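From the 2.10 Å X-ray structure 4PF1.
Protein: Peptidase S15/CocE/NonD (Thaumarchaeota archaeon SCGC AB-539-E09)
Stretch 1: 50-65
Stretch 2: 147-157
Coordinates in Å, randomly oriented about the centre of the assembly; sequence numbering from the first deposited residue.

Stretch 1, residues 50-65: IILIPKGVQNTPIVLT
Stretch 2 (147-157) NIPESNGRVAA

Two segments of one chain, 50-65 and 147-157, pair as neighbouring parallel β-strands interrupted by a bulge, with an apolar cluster of isoleucines beside the pairing, burying 830 Å² in all. Strand 50-54 leads through a type II turn, Pro54 to Val57, with Gly56 at positive phi (86/-10), into strand 60-65; Asn59 just before it adopts 51/44. In the second stretch, Ile148 leaves a helix and a type I turn, Ile148 to Ser151, leads the chain into the pairing at Ser151. There Ser151 OG donates to Ile148 O (3.0 Å), bracing the turn.

Strands 60-65 and 154-157 run in the same direction, their axes 29° apart and 4.6 Å at closest approach. The ladder starts with Thr60 opposite Ser151 (CA-CA 4.8 Å): Thr60 N donates to Glu150 O (3.0 Å, 169°), and Asn152 N to Thr60 O (3.1 Å, 140°). Asn59 N lies 2.8 Å from Glu150 O, but its angle is too poor for a hydrogen bond. The register then slips by two residues as the second stretch turns a corner at Gly153 (81/11). Asn152 (chi1 p, 64°) spans this bulge: its OD1 accepts from Arg154 N (3.0 Å) and sits 3.2 Å from Pro61 CA, whose residue has no amide hydrogen to offer.

Beyond the bulge, Ile62, Val63 and Leu64 pair with Val155, Ala156 and Ala157 at CA-CA 4.7, 4.9 and 4.7 Å. Ile62 N donates to Arg154 O (3.0 Å), Ala156 N to Ile62 O (2.9 Å) and Leu64 N to Ala156 O (2.8 Å), the alternation expected of parallel strands. CA-H...O contacts reinforce it, including Val155 CA to Ile62 O (3.4 Å) and Ala157 CA to Leu64 O (3.3 Å).

Ile62, Leu64, Val155 and Ala157 share one face; Val63 (chi1 p) and Ala156 share the other. Val155 (chi1 t) meets both larger partners: its CG2 is 3.9 Å from Ile62 CB, its CG1 4.2 Å from Leu64 CB. Ile62 (m, t) also brings CD1 to 3.7 Å from Ser151 CB; Leu64 is t, p.

Ile51 (chi1 m, chi2 143°) and Ile53 (m, t) point toward the second stretch, where Ile148 (m, m) touches both, its CD1 4.0 Å from Ile51 CD1 and its CG2 4.4 Å from Ile53 CD1. With Glu150 at m, p, its OE1 lies 3.9 Å from Ile53 CD1, a van der Waals approach, and its CG lies 3.5 Å from Val57 O.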

# COMPACT_ATOMS: atom_id res chain seq x y z
N ILE A 50 2.00 31.84 22.64
CA ILE A 50 2.95 31.72 21.53
C ILE A 50 2.51 32.63 20.40
O ILE A 50 1.47 32.39 19.79
CB ILE A 50 3.10 30.23 21.06
CG1 ILE A 50 3.34 29.24 22.26
CG2 ILE A 50 4.16 30.08 19.95
CD1 ILE A 50 4.48 29.63 23.29
N ILE A 51 3.30 33.68 20.13
CA ILE A 51 3.00 34.68 19.11
C ILE A 51 3.94 34.51 17.90
O ILE A 51 5.16 34.62 18.04
CB ILE A 51 3.08 36.12 19.71
CG1 ILE A 51 2.22 36.23 20.99
CG2 ILE A 51 2.68 37.18 18.68
CD1 ILE A 51 2.82 37.11 22.10
N LEU A 52 3.36 34.25 16.72
CA LEU A 52 4.13 34.07 15.49
C LEU A 52 3.94 35.28 14.58
O LEU A 52 2.84 35.51 14.07
CB LEU A 52 3.73 32.76 14.76
CG LEU A 52 3.68 31.48 15.62
CD1 LEU A 52 3.06 30.34 14.85
CD2 LEU A 52 5.06 31.08 16.12
N ILE A 53 4.99 36.08 14.43
CA ILE A 53 4.94 37.30 13.63
C ILE A 53 5.72 37.10 12.33
O ILE A 53 6.92 36.83 12.39
CB ILE A 53 5.45 38.54 14.41
CG1 ILE A 53 4.91 38.57 15.87
CG2 ILE A 53 5.10 39.84 13.66
CD1 ILE A 53 5.81 39.29 16.86
N PRO A 54 5.08 37.23 11.15
CA PRO A 54 5.84 37.10 9.89
C PRO A 54 6.88 38.22 9.78
O PRO A 54 6.59 39.35 10.16
CB PRO A 54 4.75 37.22 8.80
CG PRO A 54 3.45 37.03 9.52
CD PRO A 54 3.66 37.55 10.89
N LYS A 55 8.09 37.90 9.32
CA LYS A 55 9.16 38.90 9.23
C LYS A 55 8.86 39.97 8.17
O LYS A 55 8.42 39.65 7.06
CB LYS A 55 10.52 38.23 8.95
CG LYS A 55 11.16 37.64 10.20
CD LYS A 55 12.68 37.61 10.09
CE LYS A 55 13.34 37.17 11.37
NZ LYS A 55 13.48 35.69 11.44
N GLY A 56 9.08 41.23 8.54
CA GLY A 56 8.89 42.39 7.68
C GLY A 56 7.48 42.96 7.62
O GLY A 56 7.27 44.04 7.06
N VAL A 57 6.50 42.25 8.20
CA VAL A 57 5.10 42.66 8.17
C VAL A 57 4.82 43.80 9.18
O VAL A 57 5.51 43.94 10.19
CB VAL A 57 4.14 41.45 8.37
CG1 VAL A 57 3.95 41.11 9.84
CG2 VAL A 57 2.80 41.69 7.68
N GLN A 58 3.80 44.61 8.87
CA GLN A 58 3.32 45.72 9.70
C GLN A 58 1.84 45.96 9.44
O GLN A 58 1.35 45.62 8.35
CB GLN A 58 4.15 47.01 9.48
CG GLN A 58 4.24 47.48 8.03
CD GLN A 58 5.14 48.69 7.91
OE1 GLN A 58 4.71 49.84 8.07
NE2 GLN A 58 6.42 48.46 7.64
N ASN A 59 1.11 46.48 10.45
CA ASN A 59 -0.33 46.78 10.39
C ASN A 59 -1.15 45.55 9.89
O ASN A 59 -2.04 45.70 9.04
CB ASN A 59 -0.59 48.02 9.51
CG ASN A 59 -1.85 48.78 9.86
OD1 ASN A 59 -2.11 49.10 11.02
ND2 ASN A 59 -2.62 49.13 8.85
N THR A 60 -0.83 44.35 10.41
CA THR A 60 -1.51 43.10 10.03
C THR A 60 -2.41 42.60 11.20
O THR A 60 -2.05 42.80 12.36
CB THR A 60 -0.47 42.04 9.56
OG1 THR A 60 -1.12 40.96 8.89
CG2 THR A 60 0.40 41.50 10.68
N PRO A 61 -3.56 41.95 10.94
CA PRO A 61 -4.40 41.49 12.06
C PRO A 61 -3.84 40.27 12.80
O PRO A 61 -2.85 39.67 12.36
CB PRO A 61 -5.73 41.15 11.39
CG PRO A 61 -5.38 40.81 10.00
CD PRO A 61 -4.20 41.65 9.63
N ILE A 62 -4.48 39.91 13.93
CA ILE A 62 -4.11 38.76 14.76
C ILE A 62 -5.19 37.68 14.65
O ILE A 62 -6.39 37.98 14.69
CB ILE A 62 -3.88 39.20 16.24
CG1 ILE A 62 -2.64 40.11 16.37
CG2 ILE A 62 -3.80 37.98 17.20
CD1 ILE A 62 -2.63 40.98 17.65
N VAL A 63 -4.77 36.41 14.54
CA VAL A 63 -5.69 35.27 14.53
C VAL A 63 -5.34 34.40 15.77
O VAL A 63 -4.24 33.85 15.86
CB VAL A 63 -5.72 34.51 13.17
CG1 VAL A 63 -4.36 33.95 12.78
CG2 VAL A 63 -6.79 33.43 13.16
N LEU A 64 -6.24 34.41 16.77
CA LEU A 64 -6.03 33.76 18.07
C LEU A 64 -6.73 32.41 18.20
O LEU A 64 -7.90 32.27 17.84
CB LEU A 64 -6.51 34.72 19.20
CG LEU A 64 -6.55 34.18 20.65
CD1 LEU A 64 -5.15 33.89 21.19
CD2 LEU A 64 -7.27 35.13 21.57
N THR A 65 -6.01 31.43 18.77
CA THR A 65 -6.54 30.10 19.07
C THR A 65 -6.13 29.74 20.50
O THR A 65 -4.95 29.82 20.84
CB THR A 65 -6.10 29.07 18.02
OG1 THR A 65 -6.41 29.56 16.72
CG2 THR A 65 -6.75 27.71 18.23
N ASN A 147 0.90 45.24 23.11
CA ASN A 147 2.32 44.88 23.14
C ASN A 147 2.87 44.34 21.82
O ASN A 147 4.09 44.15 21.72
CB ASN A 147 2.60 43.90 24.27
CG ASN A 147 2.36 44.51 25.63
OD1 ASN A 147 3.24 45.14 26.21
ND2 ASN A 147 1.13 44.41 26.12
N ILE A 148 2.02 44.11 20.80
CA ILE A 148 2.50 43.67 19.49
C ILE A 148 2.37 44.85 18.52
O ILE A 148 1.25 45.19 18.11
CB ILE A 148 1.81 42.36 18.97
CG1 ILE A 148 1.86 41.21 20.02
CG2 ILE A 148 2.36 41.93 17.61
CD1 ILE A 148 3.31 40.78 20.57
N PRO A 149 3.49 45.55 18.20
CA PRO A 149 3.40 46.76 17.36
C PRO A 149 3.11 46.50 15.88
O PRO A 149 2.66 47.41 15.18
CB PRO A 149 4.77 47.41 17.54
CG PRO A 149 5.68 46.29 17.87
CD PRO A 149 4.88 45.31 18.66
N GLU A 150 3.37 45.27 15.40
CA GLU A 150 3.15 44.89 14.00
C GLU A 150 1.66 44.70 13.68
O GLU A 150 1.30 44.57 12.51
CB GLU A 150 3.93 43.61 13.65
CG GLU A 150 5.45 43.75 13.72
CD GLU A 150 6.07 43.65 15.10
OE1 GLU A 150 5.43 43.06 16.00
OE2 GLU A 150 7.20 44.15 15.28
N SER A 151 0.79 44.68 14.71
CA SER A 151 -0.64 44.47 14.51
C SER A 151 -1.40 45.77 14.19
O SER A 151 -0.92 46.86 14.51
CB SER A 151 -1.26 43.78 15.73
OG SER A 151 -1.45 44.67 16.82
N ASN A 152 -2.59 45.63 13.57
CA ASN A 152 -3.47 46.75 13.23
C ASN A 152 -4.50 46.98 14.36
O ASN A 152 -5.41 47.80 14.22
CB ASN A 152 -4.16 46.51 11.87
CG ASN A 152 -5.10 45.31 11.82
OD1 ASN A 152 -5.21 44.52 12.76
ND2 ASN A 152 -5.80 45.16 10.71
N GLY A 153 -4.34 46.24 15.46
CA GLY A 153 -5.22 46.32 16.62
C GLY A 153 -6.52 45.54 16.48
O GLY A 153 -7.42 45.71 17.30
N ARG A 154 -6.63 44.70 15.43
CA ARG A 154 -7.82 43.89 15.17
C ARG A 154 -7.51 42.41 15.37
O ARG A 154 -6.44 41.95 14.97
CB ARG A 154 -8.37 44.15 13.75
CG ARG A 154 -8.79 45.60 13.51
CD ARG A 154 -9.52 45.73 12.20
NE ARG A 154 -9.72 47.12 11.81
CZ ARG A 154 -10.36 47.50 10.72
NH1 ARG A 154 -10.87 46.60 9.89
NH2 ARG A 154 -10.50 48.79 10.44
N VAL A 155 -8.42 41.67 16.04
CA VAL A 155 -8.22 40.26 16.38
C VAL A 155 -9.43 39.42 15.95
O VAL A 155 -10.57 39.88 16.02
CB VAL A 155 -7.94 40.08 17.91
CG1 VAL A 155 -7.78 38.61 18.30
CG2 VAL A 155 -6.72 40.89 18.35
N ALA A 156 -9.17 38.17 15.51
CA ALA A 156 -10.19 37.18 15.20
C ALA A 156 -9.84 35.88 15.91
O ALA A 156 -8.66 35.57 16.06
CB ALA A 156 -10.28 36.95 13.71
N ALA A 157 -10.85 35.15 16.39
CA ALA A 157 -10.64 33.88 17.07
C ALA A 157 -11.16 32.73 16.22
O ALA A 157 -12.30 32.78 15.75
CB ALA A 157 -11.31 33.88 18.43